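Local coordinates for kinectin 1 (Kinesin receptor) (Legionella pneumophila, PDB 4MU6), which is a Legionella effector of unknown molecular function, probably membrane-embedded in its full-length form, seen here as its N-terminal coiled-coil domain, at residues S28-A40 and A285-F299. Sequence-based numbering, arbitrary orientation.
Sequences SFSGLKDLILSKA and ALKSVIKYIKQHLEF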
ATOM      1  N   SER A  28       4.601 -33.939 -41.388  1.00 29.22           N
ATOM      2  CA  SER A  28       5.355 -34.825 -42.276  1.00 41.53           C
ATOM      3  C   SER A  28       5.852 -36.081 -41.555  1.00 41.32           C
ATOM      4  O   SER A  28       6.016 -36.078 -40.333  1.00 36.21           O
ATOM      5  CB  SER A  28       6.556 -34.081 -42.856  1.00 38.61           C
ATOM      6  OG  SER A  28       7.485 -33.779 -41.829  1.00 40.34           O
ATOM      7  N   PHE A  29       6.115 -37.143 -42.315  1.00 35.24           N
ATOM      8  CA  PHE A  29       6.679 -38.350 -41.730  1.00 37.83           C
ATOM      9  C   PHE A  29       7.939 -38.098 -40.883  1.00 42.85           C
ATOM     10  O   PHE A  29       7.999 -38.492 -39.712  1.00 33.77           O
ATOM     11  CB  PHE A  29       6.997 -39.423 -42.780  1.00 41.70           C
ATOM     12  CG  PHE A  29       7.758 -40.573 -42.204  1.00 29.98           C
ATOM     13  CD1 PHE A  29       7.097 -41.534 -41.463  1.00 29.16           C
ATOM     14  CD2 PHE A  29       9.140 -40.637 -42.313  1.00 30.56           C
ATOM     15  CE1 PHE A  29       7.792 -42.559 -40.864  1.00 36.39           C
ATOM     16  CE2 PHE A  29       9.847 -41.666 -41.713  1.00 37.85           C
ATOM     17  CZ  PHE A  29       9.172 -42.632 -40.991  1.00 34.52           C
ATOM     18  N   SER A  30       8.953 -37.475 -41.481  1.00 38.12           N
ATOM     19  CA  SER A  30      10.237 -37.307 -40.787  1.00 40.53           C
ATOM     20  C   SER A  30      10.115 -36.376 -39.583  1.00 34.01           C
ATOM     21  O   SER A  30      10.778 -36.577 -38.562  1.00 30.67           O
ATOM     22  CB  SER A  30      11.357 -36.863 -41.743  1.00 36.54           C
ATOM     23  OG  SER A  30      10.977 -35.730 -42.499  1.00 52.84           O
ATOM     24  N   GLY A  31       9.251 -35.371 -39.694  1.00 38.53           N
ATOM     25  CA  GLY A  31       8.935 -34.534 -38.553  1.00 38.68           C
ATOM     26  C   GLY A  31       8.389 -35.351 -37.391  1.00 41.33           C
ATOM     27  O   GLY A  31       8.909 -35.303 -36.270  1.00 30.61           O
ATOM     28  N   LEU A  32       7.335 -36.108 -37.660  1.00 38.41           N
ATOM     29  CA  LEU A  32       6.669 -36.853 -36.607  1.00 31.73           C
ATOM     30  C   LEU A  32       7.576 -37.946 -36.045  1.00 32.71           C
ATOM     31  O   LEU A  32       7.620 -38.152 -34.827  1.00 34.86           O
ATOM     32  CB  LEU A  32       5.333 -37.404 -37.103  1.00 34.43           C
ATOM     33  CG  LEU A  32       4.292 -36.286 -37.238  1.00 31.92           C
ATOM     34  CD1 LEU A  32       3.055 -36.756 -37.980  1.00 28.34           C
ATOM     35  CD2 LEU A  32       3.915 -35.753 -35.862  1.00 27.89           C
ATOM     36  N   LYS A  33       8.331 -38.599 -36.926  1.00 28.62           N
ATOM     37  CA  LYS A  33       9.285 -39.630 -36.528  1.00 34.37           C
ATOM     38  C   LYS A  33      10.287 -39.127 -35.480  1.00 38.03           C
ATOM     39  O   LYS A  33      10.549 -39.798 -34.482  1.00 30.32           O
ATOM     40  CB  LYS A  33      10.034 -40.154 -37.753  1.00 38.97           C
ATOM     41  CG  LYS A  33      10.812 -41.435 -37.510  1.00 44.49           C
ATOM     42  CD  LYS A  33      12.018 -41.506 -38.423  1.00 54.14           C
ATOM     43  CE  LYS A  33      12.919 -40.310 -38.175  1.00 54.31           C
ATOM     44  NZ  LYS A  33      14.030 -40.199 -39.154  1.00 56.53           N
ATOM     45  N   ASP A  34      10.850 -37.944 -35.699  1.00 34.53           N
ATOM     46  CA  ASP A  34      11.817 -37.407 -34.738  1.00 34.65           C
ATOM     47  C   ASP A  34      11.145 -37.036 -33.419  1.00 34.61           C
ATOM     48  O   ASP A  34      11.701 -37.256 -32.337  1.00 34.14           O
ATOM     49  CB  ASP A  34      12.582 -36.210 -35.325  1.00 27.84           C
ATOM     50  CG  ASP A  34      13.733 -36.640 -36.225  1.00 40.45           C
ATOM     51  OD1 ASP A  34      14.301 -37.730 -35.985  1.00 55.17           O
ATOM     52  OD2 ASP A  34      14.063 -35.908 -37.181  1.00 39.50           O
ATOM     53  N   LEU A  35       9.938 -36.494 -33.502  1.00 30.26           N
ATOM     54  CA  LEU A  35       9.232 -36.138 -32.283  1.00 32.87           C
ATOM     55  C   LEU A  35       8.959 -37.390 -31.446  1.00 34.70           C
ATOM     56  O   LEU A  35       9.149 -37.366 -30.234  1.00 31.61           O
ATOM     57  CB  LEU A  35       7.954 -35.342 -32.578  1.00 29.91           C
ATOM     58  CG  LEU A  35       8.167 -33.924 -33.130  1.00 27.95           C
ATOM     59  CD1 LEU A  35       6.854 -33.331 -33.560  1.00 22.22           C
ATOM     60  CD2 LEU A  35       8.832 -33.002 -32.097  1.00 23.71           C
ATOM     61  N   ILE A  36       8.545 -38.484 -32.085  1.00 33.81           N
ATOM     62  CA  ILE A  36       8.331 -39.737 -31.360  1.00 35.35           C
ATOM     63  C   ILE A  36       9.626 -40.247 -30.730  1.00 32.42           C
ATOM     64  O   ILE A  36       9.668 -40.584 -29.553  1.00 30.50           O
ATOM     65  CB  ILE A  36       7.785 -40.828 -32.274  1.00 31.99           C
ATOM     66  CG1 ILE A  36       6.443 -40.392 -32.843  1.00 28.95           C
ATOM     67  CG2 ILE A  36       7.632 -42.124 -31.495  1.00 25.44           C
ATOM     68  CD1 ILE A  36       5.979 -41.230 -34.012  1.00 31.90           C
ATOM     69  N   LEU A  37      10.678 -40.302 -31.537  1.00 31.76           N
ATOM     70  CA  LEU A  37      11.992 -40.724 -31.088  1.00 37.81           C
ATOM     71  C   LEU A  37      12.549 -39.901 -29.923  1.00 37.10           C
ATOM     72  O   LEU A  37      13.312 -40.410 -29.105  1.00 34.93           O
ATOM     73  CB  LEU A  37      12.972 -40.680 -32.257  1.00 33.44           C
ATOM     74  CG  LEU A  37      12.777 -41.814 -33.251  1.00 32.49           C
ATOM     75  CD1 LEU A  37      13.757 -41.677 -34.395  1.00 35.06           C
ATOM     76  CD2 LEU A  37      12.966 -43.137 -32.530  1.00 37.21           C
ATOM     77  N   SER A  38      12.162 -38.635 -29.842  1.00 38.00           N
ATOM     78  CA  SER A  38      12.758 -37.723 -28.875  1.00 33.09           C
ATOM     79  C   SER A  38      12.486 -38.076 -27.412  1.00 40.60           C
ATOM     80  O   SER A  38      13.277 -37.717 -26.550  1.00 30.50           O
ATOM     81  CB  SER A  38      12.320 -36.276 -29.145  1.00 34.09           C
ATOM     82  OG  SER A  38      10.995 -36.026 -28.690  1.00 37.02           O
ATOM     83  N   LYS A  39      11.377 -38.769 -27.140  1.00 38.70           N
ATOM     84  CA  LYS A  39      10.907 -38.980 -25.765  1.00 38.98           C
ATOM     85  C   LYS A  39      11.045 -37.721 -24.889  1.00 44.94           C
ATOM     86  O   LYS A  39      11.484 -37.788 -23.743  1.00 43.57           O
ATOM     87  CB  LYS A  39      11.629 -40.166 -25.123  1.00 36.59           C
ATOM     88  CG  LYS A  39      11.512 -41.442 -25.941  1.00 40.73           C
ATOM     89  CD  LYS A  39      11.832 -42.662 -25.110  1.00 39.74           C
ATOM     90  CE  LYS A  39      10.861 -42.781 -23.965  1.00 40.60           C
ATOM     91  NZ  LYS A  39      11.351 -43.804 -23.045  1.00 42.88           N
ATOM     92  N   ALA A  40      10.670 -36.577 -25.447  1.00 42.62           N
ATOM     93  CA  ALA A  40      10.834 -35.292 -24.780  1.00 40.28           C
ATOM     94  C   ALA A  40       9.596 -34.441 -25.050  1.00 34.46           C
ATOM     95  O   ALA A  40       8.789 -34.785 -25.918  1.00 30.09           O
ATOM     96  CB  ALA A  40      12.091 -34.602 -25.298  1.00 37.01           C
ATOM     97  N   ALA A 285       4.706 -46.912 -40.864  1.00 32.04           N
ATOM     98  CA  ALA A 285       6.084 -46.695 -40.440  1.00 36.65           C
ATOM     99  C   ALA A 285       6.142 -45.900 -39.130  1.00 31.90           C
ATOM    100  O   ALA A 285       7.052 -46.089 -38.328  1.00 31.93           O
ATOM    101  CB  ALA A 285       6.874 -45.987 -41.519  1.00 38.69           C
ATOM    102  N   LEU A 286       5.171 -45.026 -38.907  1.00 25.88           N
ATOM    103  CA  LEU A 286       5.165 -44.241 -37.674  1.00 34.02           C
ATOM    104  C   LEU A 286       4.689 -45.112 -36.509  1.00 39.69           C
ATOM    105  O   LEU A 286       5.193 -45.008 -35.382  1.00 32.87           O
ATOM    106  CB  LEU A 286       4.295 -42.999 -37.806  1.00 34.68           C
ATOM    107  CG  LEU A 286       4.822 -41.831 -38.641  1.00 37.07           C
ATOM    108  CD1 LEU A 286       3.691 -40.850 -38.846  1.00 31.26           C
ATOM    109  CD2 LEU A 286       6.031 -41.145 -37.973  1.00 33.72           C
ATOM    110  N   LYS A 287       3.715 -45.966 -36.804  1.00 32.82           N
ATOM    111  CA  LYS A 287       3.192 -46.921 -35.842  1.00 34.20           C
ATOM    112  C   LYS A 287       4.286 -47.883 -35.391  1.00 31.47           C
ATOM    113  O   LYS A 287       4.356 -48.258 -34.222  1.00 32.00           O
ATOM    114  CB  LYS A 287       2.014 -47.677 -36.445  1.00 31.55           C
ATOM    115  CG  LYS A 287       0.714 -46.862 -36.472  1.00 36.95           C
ATOM    116  CD  LYS A 287      -0.287 -47.465 -37.477  1.00 43.32           C
ATOM    117  CE  LYS A 287      -1.721 -47.474 -36.942  1.00 45.46           C
ATOM    118  NZ  LYS A 287      -2.178 -46.157 -36.426  1.00 55.52           N
ATOM    119  N   SER A 288       5.153 -48.261 -36.319  1.00 31.06           N
ATOM    120  CA  SER A 288       6.316 -49.066 -35.972  1.00 35.83           C
ATOM    121  C   SER A 288       7.202 -48.366 -34.925  1.00 34.66           C
ATOM    122  O   SER A 288       7.627 -48.985 -33.960  1.00 29.10           O
ATOM    123  CB  SER A 288       7.118 -49.413 -37.224  1.00 34.74           C
ATOM    124  OG  SER A 288       8.350 -50.026 -36.885  1.00 41.67           O
ATOM    125  N   VAL A 289       7.466 -47.076 -35.109  1.00 35.26           N
ATOM    126  CA  VAL A 289       8.287 -46.344 -34.152  1.00 34.15           C
ATOM    127  C   VAL A 289       7.552 -46.193 -32.818  1.00 38.37           C
ATOM    128  O   VAL A 289       8.141 -46.345 -31.736  1.00 30.83           O
ATOM    129  CB  VAL A 289       8.725 -44.948 -34.676  1.00 30.35           C
ATOM    130  CG1 VAL A 289       9.647 -44.296 -33.665  1.00 29.42           C
ATOM    131  CG2 VAL A 289       9.441 -45.087 -35.981  1.00 29.07           C
ATOM    132  N   ILE A 290       6.254 -45.925 -32.905  1.00 31.82           N
ATOM    133  CA  ILE A 290       5.429 -45.779 -31.716  1.00 34.72           C
ATOM    134  C   ILE A 290       5.408 -47.044 -30.858  1.00 36.08           C
ATOM    135  O   ILE A 290       5.616 -46.988 -29.638  1.00 36.77           O
ATOM    136  CB  ILE A 290       4.011 -45.321 -32.102  1.00 36.83           C
ATOM    137  CG1 ILE A 290       4.055 -43.841 -32.515  1.00 35.22           C
ATOM    138  CG2 ILE A 290       3.037 -45.516 -30.955  1.00 22.24           C
ATOM    139  CD1 ILE A 290       2.807 -43.353 -33.226  1.00 28.16           C
ATOM    140  N   LYS A 291       5.198 -48.193 -31.492  1.00 35.36           N
ATOM    141  CA  LYS A 291       5.133 -49.437 -30.745  1.00 34.00           C
ATOM    142  C   LYS A 291       6.506 -49.761 -30.161  1.00 32.57           C
ATOM    143  O   LYS A 291       6.604 -50.410 -29.119  1.00 34.21           O
ATOM    144  CB  LYS A 291       4.595 -50.587 -31.616  1.00 32.54           C
ATOM    145  CG  LYS A 291       5.631 -51.315 -32.428  1.00 30.36           C
ATOM    146  CD  LYS A 291       4.947 -52.340 -33.354  1.00 34.46           C
ATOM    147  CE  LYS A 291       4.034 -51.625 -34.347  1.00 36.60           C
ATOM    148  NZ  LYS A 291       3.151 -52.604 -35.061  1.00 31.92           N
ATOM    149  N   TYR A 292       7.561 -49.285 -30.819  1.00 28.24           N
ATOM    150  CA  TYR A 292       8.916 -49.505 -30.318  1.00 34.24           C
ATOM    151  C   TYR A 292       9.129 -48.780 -28.985  1.00 38.35           C
ATOM    152  O   TYR A 292       9.682 -49.358 -28.032  1.00 33.89           O
ATOM    153  CB  TYR A 292       9.937 -49.103 -31.378  1.00 33.13           C
ATOM    154  CG  TYR A 292      11.356 -48.890 -30.895  1.00 39.64           C
ATOM    155  CD1 TYR A 292      12.163 -49.959 -30.534  1.00 37.11           C
ATOM    156  CD2 TYR A 292      11.903 -47.610 -30.840  1.00 40.33           C
ATOM    157  CE1 TYR A 292      13.482 -49.758 -30.108  1.00 34.90           C
ATOM    158  CE2 TYR A 292      13.211 -47.399 -30.419  1.00 45.14           C
ATOM    159  CZ  TYR A 292      14.000 -48.474 -30.053  1.00 47.04           C
ATOM    160  OH  TYR A 292      15.308 -48.253 -29.631  1.00 44.46           O
ATOM    161  N   ILE A 293       8.663 -47.533 -28.905  1.00 33.12           N
ATOM    162  CA  ILE A 293       8.699 -46.780 -27.654  1.00 32.17           C
ATOM    163  C   ILE A 293       7.826 -47.458 -26.589  1.00 33.28           C
ATOM    164  O   ILE A 293       8.228 -47.616 -25.438  1.00 36.15           O
ATOM    165  CB  ILE A 293       8.176 -45.343 -27.853  1.00 27.90           C
ATOM    166  CG1 ILE A 293       9.042 -44.578 -28.868  1.00 32.37           C
ATOM    167  CG2 ILE A 293       8.073 -44.617 -26.511  1.00 30.65           C
ATOM    168  CD1 ILE A 293      10.469 -44.320 -28.415  1.00 32.67           C
ATOM    169  N   LYS A 294       6.628 -47.857 -26.990  1.00 36.84           N
ATOM    170  CA  LYS A 294       5.621 -48.363 -26.064  1.00 39.59           C
ATOM    171  C   LYS A 294       6.012 -49.698 -25.400  1.00 33.50           C
ATOM    172  O   LYS A 294       5.663 -49.959 -24.245  1.00 36.12           O
ATOM    173  CB  LYS A 294       4.282 -48.502 -26.800  1.00 50.93           C
ATOM    174  CG  LYS A 294       3.061 -48.162 -25.956  1.00 65.59           C
ATOM    175  CD  LYS A 294       1.754 -48.339 -26.733  1.00 70.43           C
ATOM    176  CE  LYS A 294       0.556 -48.291 -25.791  1.00 70.60           C
ATOM    177  NZ  LYS A 294      -0.740 -48.476 -26.489  1.00 66.78           N
ATOM    178  N   GLN A 295       6.735 -50.534 -26.135  1.00 30.83           N
ATOM    179  CA  GLN A 295       7.109 -51.857 -25.660  1.00 35.59           C
ATOM    180  C   GLN A 295       8.535 -51.870 -25.130  1.00 36.28           C
ATOM    181  O   GLN A 295       9.066 -52.924 -24.798  1.00 33.77           O
ATOM    182  CB  GLN A 295       6.956 -52.882 -26.787  1.00 29.24           C
ATOM    183  CG  GLN A 295       5.551 -52.929 -27.357  1.00 34.78           C
ATOM    184  CD  GLN A 295       5.457 -53.790 -28.606  1.00 37.30           C
ATOM    185  OE1 GLN A 295       6.235 -53.633 -29.549  1.00 41.45           O
ATOM    186  NE2 GLN A 295       4.513 -54.718 -28.607  1.00 35.89           N
ATOM    187  N   HIS A 296       9.139 -50.687 -25.054  1.00 40.73           N
ATOM    188  CA  HIS A 296      10.521 -50.508 -24.597  1.00 44.20           C
ATOM    189  C   HIS A 296      10.798 -51.232 -23.278  1.00 36.75           C
ATOM    190  O   HIS A 296       9.966 -51.210 -22.370  1.00 35.30           O
ATOM    191  CB  HIS A 296      10.795 -49.013 -24.417  1.00 60.15           C
ATOM    192  CG  HIS A 296      12.108 -48.551 -24.971  1.00 78.29           C
ATOM    193  ND1 HIS A 296      13.094 -49.422 -25.386  1.00 86.08           N
ATOM    194  CD2 HIS A 296      12.594 -47.303 -25.178  1.00 81.62           C
ATOM    195  CE1 HIS A 296      14.132 -48.730 -25.821  1.00 89.46           C
ATOM    196  NE2 HIS A 296      13.854 -47.441 -25.707  1.00 86.75           N
ATOM    197  N   LEU A 297      11.961 -51.880 -23.191  1.00 36.14           N
ATOM    198  CA  LEU A 297      12.384 -52.583 -21.973  1.00 38.21           C
ATOM    199  C   LEU A 297      12.988 -51.640 -20.912  1.00 36.81           C
ATOM    200  O   LEU A 297      13.041 -51.987 -19.740  1.00 38.36           O
ATOM    201  CB  LEU A 297      13.394 -53.684 -22.299  1.00 41.85           C
ATOM    202  CG  LEU A 297      12.920 -55.013 -22.907  1.00 51.28           C
ATOM    203  CD1 LEU A 297      11.640 -55.511 -22.250  1.00 45.89           C
ATOM    204  CD2 LEU A 297      12.752 -54.877 -24.400  1.00 52.54           C
ATOM    205  N   GLU A 298      13.460 -50.473 -21.335  1.00 37.52           N
ATOM    206  CA  GLU A 298      13.936 -49.441 -20.401  1.00 71.90           C
ATOM    207  C   GLU A 298      12.858 -48.411 -20.032  1.00 81.04           C
ATOM    208  O   GLU A 298      12.722 -48.046 -18.862  1.00 80.55           O
ATOM    209  CB  GLU A 298      15.165 -48.711 -20.960  1.00 82.31           C
ATOM    210  CG  GLU A 298      16.466 -49.494 -20.874  1.00 90.19           C
ATOM    211  CD  GLU A 298      17.656 -48.699 -21.390  1.00 95.68           C
ATOM    212  OE1 GLU A 298      17.438 -47.645 -22.030  1.00 94.68           O
ATOM    213  OE2 GLU A 298      18.806 -49.128 -21.153  1.00 97.60           O
ATOM    214  N   PHE A 299      12.109 -47.942 -21.031  1.00 88.89           N
ATOM    215  CA  PHE A 299      11.057 -46.941 -20.830  1.00 99.78           C
ATOM    216  C   PHE A 299      10.210 -46.834 -22.097  1.00100.35           C
ATOM    217  O   PHE A 299       9.006 -47.104 -22.079  1.00100.95           O
ATOM    218  CB  PHE A 299      11.681 -45.580 -20.464  1.00109.72           C
ATOM    219  CG  PHE A 299      10.678 -44.472 -20.177  1.00115.15           C
ATOM    220  CD1 PHE A 299       9.306 -44.704 -20.157  1.00117.85           C
ATOM    221  CD2 PHE A 299      11.131 -43.182 -19.930  1.00115.12           C
ATOM    222  CE1 PHE A 299       8.416 -43.676 -19.904  1.00119.88           C
ATOM    223  CE2 PHE A 299      10.246 -42.152 -19.671  1.00116.53           C
ATOM    224  CZ  PHE A 299       8.890 -42.399 -19.657  1.00119.34           C
TER
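Ile36 and Leu286 are the two knobs that lock together helices 29-38 and 280-294, whose facing stretches run nearly parallel, axes 9.7 Å apart. Ile36 drops into a hole formed by Leu286, Val289, Ile290 and Ile293, and its beta-branch lets it work in two directions. Ile36 CG2 meets Val289 CG1 at 3.7 Å and also reaches Ile293 CG1, while the other arm carries Ile36 CD1 to Ile290 CG1 at 3.6 Å, the two isoleucines crossing at about a right angle. Leu286 returns the fit among Phe29, Leu32, Lys33 and Ile36; its CD2 lies 3.9 Å from Leu32 CB. Phe29 reaches across because chi1 of 172° swings its ring toward the partner helix, where Phe29 CE1 stands 3.6 Å from the small Ala285 CB, while Lys33 CB rests over one ring face. Val289, narrow and branched, also receives Leu37, whose CD2 touches Val289 CG1 at 3.7 Å.

Beyond the helix end, Lys39 plays both halves of its chemistry. Its methylenes slide past Ile293, Lys39 CG lying 3.9 Å from Ile293 CD1. As modelled, a bend at chi3 (61°) sets the ammonium over one face of Phe299, off-centre toward CG, but this cation-pi contact is doubtful, since Phe299 is poorly ordered and Lys39 NZ comes improbably close, 3.0 Å from Phe299 CG.

Helix 227-273 also packs here: Leu267 touches both Ile36 and Ile290, and Tyr260 OH hydrogen-bonds Ile36 O. Branched aliphatic side chains interlocking in knobs-into-holes fashion thus join two sequence-distant helices at one end of this elongated domain, so cohesion between them rests chiefly on apolar shape matching.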